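Thermosome subunit (Methanococcoides burtonii, PDB 3AQ1) probably serves as a group II chaperonin subunit that binds unfolded proteins and helps them fold at the expense of ATP hydrolysis. Local coordinates at residues Leu53-Leu58 against Ala459-Thr463; Val147-Ile153 against Leu342-His347; Lys184-Ile190 against Val295-Val301; Glu396-Val400 against Met414-Arg418. One frame throughout, in Å; residues are numbered along the deposited sequence.

Interaction 1. Residues Leu53-Leu58 against Ala459-Thr463; sequences LSGELL and AMEAT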
loop_
_atom_site.group_PDB
_atom_site.type_symbol
_atom_site.label_atom_id
_atom_site.label_comp_id
_atom_site.label_asym_id
_atom_site.label_seq_id
_atom_site.Cartn_x
_atom_site.Cartn_y
_atom_site.Cartn_z
ATOM N N LEU A 53 2.839 4.932 24.065
ATOM C CA LEU A 53 2.224 3.883 24.864
ATOM C C LEU A 53 3.304 3.103 25.606
ATOM O O LEU A 53 3.112 2.681 26.741
ATOM C CB LEU A 53 1.337 2.977 24.014
ATOM C CG LEU A 53 0.763 1.749 24.743
ATOM C CD1 LEU A 53 -0.206 2.135 25.859
ATOM C CD2 LEU A 53 0.091 0.780 23.762
ATOM N N SER A 54 4.447 2.946 24.954
ATOM C CA SER A 54 5.612 2.318 25.550
ATOM C C SER A 54 6.137 3.065 26.800
ATOM O O SER A 54 6.375 2.448 27.843
ATOM C CB SER A 54 6.705 2.186 24.491
ATOM O OG SER A 54 7.905 1.688 25.046
ATOM N N GLY A 55 6.326 4.378 26.691
ATOM C CA GLY A 55 6.676 5.202 27.842
ATOM C C GLY A 55 5.728 5.009 29.016
ATOM O O GLY A 55 6.140 4.814 30.156
ATOM N N GLU A 56 4.441 5.037 28.718
ATOM C CA GLU A 56 3.409 4.874 29.713
ATOM C C GLU A 56 3.468 3.510 30.379
ATOM O O GLU A 56 3.277 3.392 31.585
ATOM C CB GLU A 56 2.048 5.050 29.046
ATOM C CG GLU A 56 0.989 5.539 29.981
ATOM C CD GLU A 56 1.428 6.793 30.693
ATOM O OE1 GLU A 56 2.205 7.581 30.093
ATOM O OE2 GLU A 56 0.998 6.977 31.851
ATOM N N LEU A 57 3.701 2.472 29.585
ATOM C CA LEU A 57 3.770 1.124 30.118
ATOM C C LEU A 57 4.972 1.008 31.036
ATOM O O LEU A 57 4.875 0.431 32.125
ATOM C CB LEU A 57 3.857 0.097 28.995
ATOM C CG LEU A 57 2.559 -0.112 28.217
ATOM C CD1 LEU A 57 2.759 -0.965 26.952
ATOM C CD2 LEU A 57 1.490 -0.704 29.116
ATOM N N LEU A 58 6.100 1.577 30.600
ATOM C CA LEU A 58 7.330 1.551 31.394
ATOM C C LEU A 58 7.143 2.192 32.736
ATOM O O LEU A 58 7.373 1.564 33.760
ATOM C CB LEU A 58 8.472 2.262 30.697
ATOM C CG LEU A 58 9.446 1.302 30.036
ATOM C CD1 LEU A 58 10.508 2.093 29.284
ATOM C CD2 LEU A 58 10.058 0.374 31.068
ATOM N N ALA A 459 4.850 -1.615 21.358
ATOM C CA ALA A 459 4.990 -0.948 22.636
ATOM C C ALA A 459 5.215 -1.992 23.716
ATOM O O ALA A 459 6.110 -1.865 24.542
ATOM C CB ALA A 459 3.767 -0.122 22.942
ATOM N N MET A 460 4.399 -3.033 23.699
ATOM C CA MET A 460 4.541 -4.122 24.649
ATOM C C MET A 460 5.914 -4.829 24.554
ATOM O O MET A 460 6.590 -5.004 25.561
ATOM C CB MET A 460 3.378 -5.108 24.489
ATOM C CG MET A 460 3.427 -6.296 25.426
ATOM S SD MET A 460 4.524 -7.565 24.777
ATOM C CE MET A 460 3.420 -8.375 23.621
ATOM N N GLU A 461 6.322 -5.223 23.349
ATOM C CA GLU A 461 7.608 -5.900 23.143
ATOM C C GLU A 461 8.813 -5.056 23.535
ATOM O O GLU A 461 9.821 -5.582 23.999
ATOM C CB GLU A 461 7.776 -6.344 21.687
ATOM C CG GLU A 461 6.842 -7.461 21.241
ATOM C CD GLU A 461 7.084 -8.762 21.961
ATOM O OE1 GLU A 461 8.065 -8.846 22.728
ATOM O OE2 GLU A 461 6.291 -9.702 21.757
ATOM N N ALA A 462 8.711 -3.750 23.331
ATOM C CA ALA A 462 9.789 -2.834 23.666
ATOM C C ALA A 462 9.892 -2.658 25.170
ATOM O O ALA A 462 10.991 -2.561 25.724
ATOM C CB ALA A 462 9.554 -1.489 23.008
ATOM N N THR A 463 8.733 -2.590 25.819
ATOM C CA THR A 463 8.659 -2.385 27.257
ATOM C C THR A 463 9.162 -3.632 27.957
ATOM O O THR A 463 9.975 -3.562 28.877
ATOM C CB THR A 463 7.222 -2.106 27.690
ATOM O OG1 THR A 463 6.830 -0.832 27.185
ATOM C CG2 THR A 463 7.090 -2.096 29.194
#

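Interaction 2. Residues Val147-Ile153 against Leu342-His347; sequences VLENIKI and LNDALH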
loop_
_atom_site.group_PDB
_atom_site.type_symbol
_atom_site.label_atom_id
_atom_site.label_comp_id
_atom_site.label_asym_id
_atom_site.label_seq_id
_atom_site.Cartn_x
_atom_site.Cartn_y
_atom_site.Cartn_z
ATOM N N VAL A 147 -0.276 -3.891 -4.527
ATOM C CA VAL A 147 -0.242 -2.605 -5.210
ATOM C C VAL A 147 1.121 -2.256 -5.836
ATOM O O VAL A 147 1.178 -1.764 -6.954
ATOM C CB VAL A 147 -0.754 -1.492 -4.278
ATOM C CG1 VAL A 147 -0.832 -0.158 -5.007
ATOM C CG2 VAL A 147 -2.130 -1.882 -3.744
ATOM N N LEU A 148 2.215 -2.538 -5.141
ATOM C CA LEU A 148 3.546 -2.226 -5.666
ATOM C C LEU A 148 3.825 -2.804 -7.060
ATOM O O LEU A 148 4.375 -2.118 -7.917
ATOM C CB LEU A 148 4.635 -2.679 -4.681
ATOM C CG LEU A 148 4.491 -2.174 -3.239
ATOM C CD1 LEU A 148 5.460 -2.883 -2.296
ATOM C CD2 LEU A 148 4.653 -0.649 -3.146
ATOM N N GLU A 149 3.446 -4.061 -7.276
ATOM C CA GLU A 149 3.769 -4.785 -8.507
ATOM C C GLU A 149 2.619 -4.836 -9.522
ATOM O O GLU A 149 2.840 -4.851 -10.733
ATOM C CB GLU A 149 4.184 -6.225 -8.179
ATOM C CG GLU A 149 5.430 -6.365 -7.313
ATOM C CD GLU A 149 5.781 -7.818 -7.020
ATOM O OE1 GLU A 149 5.178 -8.725 -7.631
ATOM O OE2 GLU A 149 6.663 -8.054 -6.173
ATOM N N ASN A 150 1.395 -4.890 -9.020
ATOM C CA ASN A 150 0.231 -5.017 -9.878
ATOM C C ASN A 150 -0.392 -3.704 -10.353
ATOM O O ASN A 150 -1.260 -3.714 -11.217
ATOM C CB ASN A 150 -0.823 -5.884 -9.195
ATOM C CG ASN A 150 -0.507 -7.364 -9.299
ATOM O OD1 ASN A 150 0.145 -7.798 -10.245
ATOM N ND2 ASN A 150 -0.976 -8.143 -8.332
ATOM N N ILE A 151 0.026 -2.570 -9.794
ATOM C CA ILE A 151 -0.428 -1.296 -10.338
ATOM C C ILE A 151 0.713 -0.363 -10.716
ATOM O O ILE A 151 1.589 -0.080 -9.925
ATOM C CB ILE A 151 -1.439 -0.605 -9.420
ATOM C CG1 ILE A 151 -2.683 -1.487 -9.295
ATOM C CG2 ILE A 151 -1.805 0.767 -9.966
ATOM C CD1 ILE A 151 -3.789 -0.897 -8.479
ATOM N N LYS A 152 0.703 0.086 -11.959
ATOM C CA LYS A 152 1.637 1.103 -12.398
ATOM C C LYS A 152 0.859 2.371 -12.742
ATOM O O LYS A 152 -0.157 2.320 -13.433
ATOM C CB LYS A 152 2.435 0.639 -13.619
ATOM C CG LYS A 152 3.178 1.789 -14.276
ATOM C CD LYS A 152 3.860 1.410 -15.568
ATOM C CE LYS A 152 4.361 2.664 -16.254
ATOM N NZ LYS A 152 5.499 2.382 -17.158
ATOM N N ILE A 153 1.327 3.509 -12.251
ATOM C CA ILE A 153 0.696 4.763 -12.607
ATOM C C ILE A 153 1.560 5.468 -13.621
ATOM O O ILE A 153 2.747 5.652 -13.417
ATOM C CB ILE A 153 0.462 5.672 -11.389
ATOM C CG1 ILE A 153 -0.236 4.887 -10.275
ATOM C CG2 ILE A 153 -0.391 6.822 -11.790
ATOM C CD1 ILE A 153 -0.790 5.746 -9.146
ATOM N N LEU A 342 -3.281 9.400 -5.398
ATOM C CA LEU A 342 -3.631 8.032 -5.805
ATOM C C LEU A 342 -2.735 6.965 -5.175
ATOM O O LEU A 342 -3.230 5.960 -4.665
ATOM C CB LEU A 342 -3.601 7.906 -7.337
ATOM C CG LEU A 342 -3.998 6.612 -8.043
ATOM C CD1 LEU A 342 -5.420 6.189 -7.726
ATOM C CD2 LEU A 342 -3.850 6.858 -9.504
ATOM N N ASN A 343 -1.420 7.176 -5.208
ATOM C CA ASN A 343 -0.514 6.221 -4.586
ATOM C C ASN A 343 -0.898 5.960 -3.135
ATOM O O ASN A 343 -0.959 4.824 -2.712
ATOM C CB ASN A 343 0.949 6.660 -4.702
ATOM C CG ASN A 343 1.733 5.801 -5.672
ATOM O OD1 ASN A 343 1.737 4.572 -5.561
ATOM N ND2 ASN A 343 2.401 6.440 -6.633
ATOM N N ASP A 344 -1.185 7.008 -2.373
ATOM C CA ASP A 344 -1.585 6.802 -0.990
ATOM C C ASP A 344 -2.907 6.065 -0.882
ATOM O O ASP A 344 -3.018 5.090 -0.140
ATOM C CB ASP A 344 -1.658 8.122 -0.235
ATOM C CG ASP A 344 -0.303 8.703 0.035
ATOM O OD1 ASP A 344 0.673 7.927 0.079
ATOM O OD2 ASP A 344 -0.214 9.938 0.195
ATOM N N ALA A 345 -3.910 6.526 -1.626
ATOM C CA ALA A 345 -5.231 5.913 -1.550
ATOM C C ALA A 345 -5.204 4.440 -1.948
ATOM O O ALA A 345 -5.841 3.614 -1.301
ATOM C CB ALA A 345 -6.229 6.678 -2.384
ATOM N N LEU A 346 -4.474 4.117 -3.015
ATOM C CA LEU A 346 -4.347 2.734 -3.462
ATOM C C LEU A 346 -3.875 1.855 -2.304
ATOM O O LEU A 346 -4.498 0.845 -1.996
ATOM C CB LEU A 346 -3.394 2.615 -4.666
ATOM C CG LEU A 346 -3.922 3.084 -6.027
ATOM C CD1 LEU A 346 -2.804 3.339 -7.015
ATOM C CD2 LEU A 346 -4.936 2.131 -6.601
ATOM N N HIS A 347 -2.796 2.268 -1.649
ATOM C CA HIS A 347 -2.231 1.544 -0.506
ATOM C C HIS A 347 -3.193 1.368 0.662
ATOM O O HIS A 347 -3.376 0.250 1.140
ATOM C CB HIS A 347 -0.935 2.206 -0.033
ATOM C CG HIS A 347 0.240 1.905 -0.914
ATOM N ND1 HIS A 347 1.130 0.887 -0.646
ATOM C CD2 HIS A 347 0.659 2.473 -2.072
ATOM C CE1 HIS A 347 2.054 0.853 -1.590
ATOM N NE2 HIS A 347 1.790 1.804 -2.469
#

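Interaction 3. Residues Lys184-Ile190 against Val295-Val301; sequences KVENAKI and VGTAGLV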
loop_
_atom_site.group_PDB
_atom_site.type_symbol
_atom_site.label_atom_id
_atom_site.label_comp_id
_atom_site.label_asym_id
_atom_site.label_seq_id
_atom_site.Cartn_x
_atom_site.Cartn_y
_atom_site.Cartn_z
ATOM N N LYS A 184 1.952 -3.765 -34.568
ATOM C CA LYS A 184 1.327 -4.666 -33.619
ATOM C C LYS A 184 2.113 -5.957 -33.668
ATOM O O LYS A 184 2.786 -6.234 -34.648
ATOM C CB LYS A 184 -0.139 -4.958 -33.989
ATOM C CG LYS A 184 -1.065 -3.768 -33.960
ATOM C CD LYS A 184 -2.367 -4.014 -34.751
ATOM C CE LYS A 184 -3.537 -4.491 -33.886
ATOM N NZ LYS A 184 -3.410 -5.913 -33.445
ATOM N N VAL A 185 2.033 -6.736 -32.599
ATOM C CA VAL A 185 2.520 -8.094 -32.610
ATOM C C VAL A 185 1.601 -8.955 -31.784
ATOM O O VAL A 185 1.491 -8.755 -30.588
ATOM C CB VAL A 185 3.918 -8.203 -32.040
ATOM C CG1 VAL A 185 4.340 -9.644 -32.058
ATOM C CG2 VAL A 185 4.884 -7.375 -32.859
ATOM N N GLU A 186 0.934 -9.909 -32.428
ATOM C CA GLU A 186 0.081 -10.851 -31.718
ATOM C C GLU A 186 0.916 -12.026 -31.233
ATOM O O GLU A 186 1.941 -12.354 -31.823
ATOM C CB GLU A 186 -1.060 -11.313 -32.606
ATOM C CG GLU A 186 -2.001 -10.192 -33.009
ATOM C CD GLU A 186 -3.099 -10.647 -33.957
ATOM O OE1 GLU A 186 -3.155 -11.852 -34.320
ATOM O OE2 GLU A 186 -3.908 -9.781 -34.346
ATOM N N ASN A 187 0.487 -12.645 -30.141
ATOM C CA ASN A 187 1.274 -13.695 -29.516
ATOM C C ASN A 187 2.713 -13.273 -29.475
ATOM O O ASN A 187 3.559 -13.851 -30.141
ATOM C CB ASN A 187 1.150 -14.996 -30.291
ATOM C CG ASN A 187 -0.265 -15.390 -30.492
ATOM O OD1 ASN A 187 -1.041 -15.440 -29.532
ATOM N ND2 ASN A 187 -0.634 -15.662 -31.742
ATOM N N ALA A 188 2.985 -12.243 -28.697
ATOM C CA ALA A 188 4.333 -11.735 -28.571
ATOM C C ALA A 188 5.171 -12.728 -27.787
ATOM O O ALA A 188 4.687 -13.372 -26.854
ATOM C CB ALA A 188 4.313 -10.380 -27.886
ATOM N N LYS A 189 6.426 -12.862 -28.188
ATOM C CA LYS A 189 7.384 -13.636 -27.420
ATOM C C LYS A 189 8.461 -12.651 -27.039
ATOM O O LYS A 189 9.150 -12.112 -27.898
ATOM C CB LYS A 189 7.951 -14.774 -28.261
ATOM C CG LYS A 189 6.886 -15.677 -28.791
ATOM C CD LYS A 189 6.157 -16.375 -27.661
ATOM C CE LYS A 189 4.883 -17.041 -28.149
ATOM N NZ LYS A 189 4.383 -17.986 -27.130
ATOM N N ILE A 190 8.591 -12.402 -25.746
ATOM C CA ILE A 190 9.298 -11.219 -25.279
ATOM C C ILE A 190 10.648 -11.537 -24.668
ATOM O O ILE A 190 10.768 -12.414 -23.804
ATOM C CB ILE A 190 8.453 -10.484 -24.252
ATOM C CG1 ILE A 190 7.169 -9.997 -24.917
ATOM C CG2 ILE A 190 9.249 -9.347 -23.623
ATOM C CD1 ILE A 190 6.053 -9.773 -23.965
ATOM N N VAL A 295 12.323 -16.475 -22.259
ATOM C CA VAL A 295 11.404 -15.690 -23.064
ATOM C C VAL A 295 10.001 -15.634 -22.491
ATOM O O VAL A 295 9.400 -16.665 -22.185
ATOM C CB VAL A 295 11.331 -16.266 -24.466
ATOM C CG1 VAL A 295 10.280 -15.518 -25.327
ATOM C CG2 VAL A 295 12.720 -16.241 -25.095
ATOM N N GLY A 296 9.480 -14.416 -22.365
ATOM C CA GLY A 296 8.157 -14.198 -21.816
ATOM C C GLY A 296 7.112 -14.144 -22.908
ATOM O O GLY A 296 7.433 -14.173 -24.092
ATOM N N THR A 297 5.850 -14.057 -22.508
ATOM C CA THR A 297 4.764 -14.008 -23.470
ATOM C C THR A 297 3.724 -12.959 -23.106
ATOM O O THR A 297 3.503 -12.672 -21.935
ATOM C CB THR A 297 4.028 -15.357 -23.553
ATOM O OG1 THR A 297 3.305 -15.572 -22.340
ATOM C CG2 THR A 297 4.997 -16.491 -23.763
ATOM N N ALA A 298 3.065 -12.423 -24.123
ATOM C CA ALA A 298 1.970 -11.495 -23.935
ATOM C C ALA A 298 0.993 -11.622 -25.089
ATOM O O ALA A 298 1.400 -11.754 -26.224
ATOM C CB ALA A 298 2.505 -10.065 -23.871
ATOM N N GLY A 299 -0.298 -11.549 -24.811
ATOM C CA GLY A 299 -1.283 -11.568 -25.872
ATOM C C GLY A 299 -0.967 -10.610 -27.010
ATOM O O GLY A 299 -1.113 -10.951 -28.193
ATOM N N LEU A 300 -0.534 -9.403 -26.661
ATOM C CA LEU A 300 -0.375 -8.356 -27.657
ATOM C C LEU A 300 0.643 -7.296 -27.236
ATOM O O LEU A 300 0.658 -6.842 -26.106
ATOM C CB LEU A 300 -1.734 -7.694 -27.947
ATOM C CG LEU A 300 -1.812 -6.508 -28.916
ATOM C CD1 LEU A 300 -1.368 -6.906 -30.306
ATOM C CD2 LEU A 300 -3.220 -5.933 -28.955
ATOM N N VAL A 301 1.496 -6.912 -28.169
ATOM C CA VAL A 301 2.360 -5.773 -27.991
ATOM C C VAL A 301 2.158 -4.850 -29.180
ATOM O O VAL A 301 2.328 -5.273 -30.313
ATOM C CB VAL A 301 3.818 -6.193 -27.903
ATOM C CG1 VAL A 301 4.724 -4.970 -28.071
ATOM C CG2 VAL A 301 4.065 -6.893 -26.577
#

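Interaction 4. Residues Glu396-Val400 against Met414-Arg418; sequences EVIPV and MVELR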
loop_
_atom_site.group_PDB
_atom_site.type_symbol
_atom_site.label_atom_id
_atom_site.label_comp_id
_atom_site.label_asym_id
_atom_site.label_seq_id
_atom_site.Cartn_x
_atom_site.Cartn_y
_atom_site.Cartn_z
ATOM N N GLU A 396 -5.199 4.854 27.621
ATOM C CA GLU A 396 -5.857 6.152 27.573
ATOM C C GLU A 396 -4.887 7.307 27.452
ATOM O O GLU A 396 -5.294 8.458 27.424
ATOM C CB GLU A 396 -6.757 6.359 28.779
ATOM C CG GLU A 396 -7.982 5.469 28.767
ATOM C CD GLU A 396 -8.925 5.738 29.934
ATOM O OE1 GLU A 396 -8.446 6.016 31.074
ATOM O OE2 GLU A 396 -10.150 5.652 29.694
ATOM N N VAL A 397 -3.604 7.001 27.357
ATOM C CA VAL A 397 -2.615 8.046 27.183
ATOM C C VAL A 397 -2.704 8.593 25.759
ATOM O O VAL A 397 -2.367 9.746 25.506
ATOM C CB VAL A 397 -1.198 7.541 27.479
ATOM C CG1 VAL A 397 -0.676 6.648 26.330
ATOM C CG2 VAL A 397 -0.281 8.716 27.700
ATOM N N ILE A 398 -3.181 7.764 24.838
ATOM C CA ILE A 398 -3.326 8.163 23.437
ATOM C C ILE A 398 -4.377 9.257 23.263
ATOM O O ILE A 398 -4.080 10.308 22.709
ATOM C CB ILE A 398 -3.620 6.938 22.495
ATOM C CG1 ILE A 398 -2.332 6.210 22.118
ATOM C CG2 ILE A 398 -4.254 7.387 21.214
ATOM C CD1 ILE A 398 -1.567 5.658 23.280
ATOM N N PRO A 399 -5.610 9.025 23.742
ATOM C CA PRO A 399 -6.631 10.078 23.652
ATOM C C PRO A 399 -6.228 11.308 24.454
ATOM O O PRO A 399 -6.530 12.422 24.034
ATOM C CB PRO A 399 -7.858 9.455 24.320
ATOM C CG PRO A 399 -7.539 8.035 24.509
ATOM C CD PRO A 399 -6.068 7.891 24.552
ATOM N N VAL A 400 -5.575 11.110 25.599
ATOM C CA VAL A 400 -5.172 12.228 26.435
ATOM C C VAL A 400 -4.134 13.080 25.721
ATOM O O VAL A 400 -4.180 14.311 25.789
ATOM C CB VAL A 400 -4.638 11.780 27.813
ATOM C CG1 VAL A 400 -3.846 12.905 28.460
ATOM C CG2 VAL A 400 -5.784 11.345 28.721
ATOM N N MET A 414 -11.941 13.123 28.241
ATOM C CA MET A 414 -11.940 11.761 28.777
ATOM C C MET A 414 -13.259 11.401 29.456
ATOM O O MET A 414 -13.759 10.279 29.326
ATOM C CB MET A 414 -10.761 11.531 29.735
ATOM C CG MET A 414 -9.403 11.382 29.039
ATOM S SD MET A 414 -9.428 10.287 27.596
ATOM C CE MET A 414 -9.975 8.744 28.331
ATOM N N VAL A 415 -13.817 12.352 30.193
ATOM C CA VAL A 415 -15.125 12.158 30.788
ATOM C C VAL A 415 -16.109 11.841 29.678
ATOM O O VAL A 415 -16.819 10.843 29.719
ATOM C CB VAL A 415 -15.557 13.415 31.561
ATOM C CG1 VAL A 415 -17.067 13.428 31.820
ATOM C CG2 VAL A 415 -14.752 13.526 32.854
ATOM N N GLU A 416 -16.117 12.685 28.660
ATOM C CA GLU A 416 -17.059 12.538 27.570
ATOM C C GLU A 416 -16.806 11.250 26.768
ATOM O O GLU A 416 -17.759 10.605 26.328
ATOM C CB GLU A 416 -17.037 13.793 26.692
ATOM C CG GLU A 416 -17.907 13.727 25.455
ATOM C CD GLU A 416 -19.373 13.562 25.794
ATOM O OE1 GLU A 416 -19.703 13.625 26.999
ATOM O OE2 GLU A 416 -20.189 13.366 24.861
ATOM N N LEU A 417 -15.541 10.864 26.591
ATOM C CA LEU A 417 -15.246 9.609 25.888
ATOM C C LEU A 417 -15.686 8.389 26.694
ATOM O O LEU A 417 -16.262 7.448 26.144
ATOM C CB LEU A 417 -13.772 9.488 25.481
ATOM C CG LEU A 417 -13.350 10.421 24.341
ATOM C CD1 LEU A 417 -11.857 10.386 24.111
ATOM C CD2 LEU A 417 -14.111 10.127 23.054
ATOM N N ARG A 418 -15.430 8.411 27.996
ATOM C CA ARG A 418 -15.856 7.310 28.851
ATOM C C ARG A 418 -17.362 7.182 28.889
ATOM O O ARG A 418 -17.891 6.076 28.828
ATOM C CB ARG A 418 -15.294 7.448 30.260
ATOM C CG ARG A 418 -13.839 7.040 30.337
ATOM C CD ARG A 418 -13.438 6.765 31.742
ATOM N NE ARG A 418 -12.044 6.362 31.833
ATOM C CZ ARG A 418 -11.468 5.974 32.963
ATOM N NH1 ARG A 418 -12.182 5.939 34.084
ATOM N NH2 ARG A 418 -10.191 5.620 32.974
#

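Interaction 1. Residues Leu53-Leu58 against Ala459-Thr463
T463 and A459, one helical turn apart, and S54 opposite them account for most of the surface buried here. T463 is the most covered: its CB points at the other helix, and its two branches divide the work. The hydroxyl OG1 lies 3.6 Å from L57 CB, while the methyl CG2 reaches past the same CB toward the backbone at L58. With chi1 at -69°, OG1 sits beside the backbone N of its own residue and turns back to give a hydrogen bond to A459 O at 2.9 Å. That carbonyl also accepts T463 N, and the two donors reach it from opposite faces of its plane. S54 OG, anti to the backbone N (chi1 175°), adds a weak hydrogen bond of 3.5 Å to T463 OG1. Helices 45-65 and 449-467, near the two ends of the modelled chain, meet here in the helical equatorial domain of the chaperonin fold; the segment axes approach to 8.6 Å at a crossing angle of -46°. So near an approach is possible where the residues are small: the CA atoms of S54 and A459 are 4.4 Å apart. The methyl of A459 touches S54 N, 3.7 Å from its CB, and L53 CD2, 3.9 Å from it. L57 CD1 comes up to the peptide that joins A459 to M460, 4.2 Å from M460 N, and L57 also packs on F391 and A394 of helix 383-394.

Interaction 2. Residues Val147-Ile153 against Leu342-His347
In what corresponds to the intermediate domain of the chaperonin fold, I153, I151 and V147 rest on L342, L346 and H347 of the long helix 332-355. I153 carries the largest share: with CG1 beside the backbone N (chi1 -50°), its CD1 extends into the angle between two leucines, 3.8 Å from L346 CD1 and also against the CG and CD2 end of L342. I151, two residues earlier on the same face of the strand, places CD1 3.7 Å from L346 CD2; L346 CD1 is touched by both isoleucines, CD2 by I151. This is a helix laid along one face of a small mixed sheet: strand 151-153 and helix 342-347 run nearly antiparallel, at 166°, with axes 10.7 Å apart. K152 points from the opposite face, where NZ forms a salt bridge with D271 and a hydrogen bond to V171 O. Before the strand, the short helix 147-150 meets the imidazole of H347 from two directions. V147 CG1 stands over one ring face, toward the rim and 4.1 Å from H347 NE2, and also touches L346 CB at 3.8 Å. L148 CD2 approaches in the ring plane, at the CE1 edge.

Interaction 3. Residues Lys184-Ile190 against Val295-Val301
A188, I190, A298 and V301 point to one face of an antiparallel strand pair, whereas K189, T297, E186 and L300 point to the other. On the first face, I190 CD1 reaches back along the neighbouring strand to A298 CB at 3.6 Å, and V301 CG2 leans on A188 CB at 3.7 Å. In the apical domain the same sheet continues through strands 241-244 and 262-264, whose V241, F243 and Y262 touch side chains of this face. On the second face K189 and T297, a non-hydrogen-bonded pair, lie side by side and point the same way; a bend at chi2 (-64°) brings the lysine along the threonine methyl, with K189 NZ 3.7 Å from T297 CG2. Farther on, L300 CD1 meets K184 NZ obliquely. Backbone bonds hold the register at both ends: V301 N to V185 O is 3.0 Å and nearly straight at 170°, and I190 N to G296 O is 2.7 Å. Between them both chains turn a corner, at E186-N187 and at G299, yet N187 N still bonds to G299 O at 3.0 Å. G299 and L300 together face T315 of the next strand, a classic beta bulge. The sheet is thus two-sided: its aliphatic face is buried, the face with K189, E186, T297 and L300 is at least partly exposed, and main-chain bonds set the pairing.

Interaction 4. Residues Glu396-Val400 against Met414-Arg418
E396 and R418 join in a bidentate salt bridge in which both carboxylate oxygens find a donor. The guanidinium approaches side-on: R418 NH2 gives to E396 OE1 at 2.6 Å with an N-H...O angle of 160°, and R418 NE gives to E396 OE2 at 2.9 Å. OE2 is met on its syn lone pair and OE1 on its syn side, and the two flat groups are nearly coplanar, 30° apart. Both chains are stretched out to get there: E396 beyond CG, R418 from CG to NE, the two crossing at about a right angle. In the equatorial domain this ties the residue just before helix 397-405, with the helix's first turn, to helix 410-422, two successive helices joined by a short connection. Within the segments V400 N bonds to E396 O at 3.2 Å and R418 N to M414 O at 2.8 Å. Beside the charged pair M414 is bent at chi2 and chi3, which puts CE against the E396 carboxylate and SD 3.7 Å from P399 CB. M414 CG touches V400 CG2 at 3.6 Å. P399 also faces L417 CD1, and V367 of helix 364-378 packs on both P399 and L417.

How the interactions relate
The four contacts follow the three-domain plan of a group II chaperonin subunit. Interactions 1 and 4 share the equatorial domain, with centres about 18 Å apart, and touch where L53 and E56 of helix 45-65 pack on I398 and V397 of helix 397-405. Interaction 2, in the probable intermediate domain, lies about 33 Å from interaction 1 (centres), and interaction 3, in the apical domain, about 55 Å from it, on the other side of the chain's centre. Along the sequence interaction 1 encloses the rest: 53-58 and 459-463 bring both ends of the modelled chain together, interaction 2 likewise brackets interaction 3, and interaction 4 follows. The chain therefore runs out from the equatorial domain to the apical one and returns.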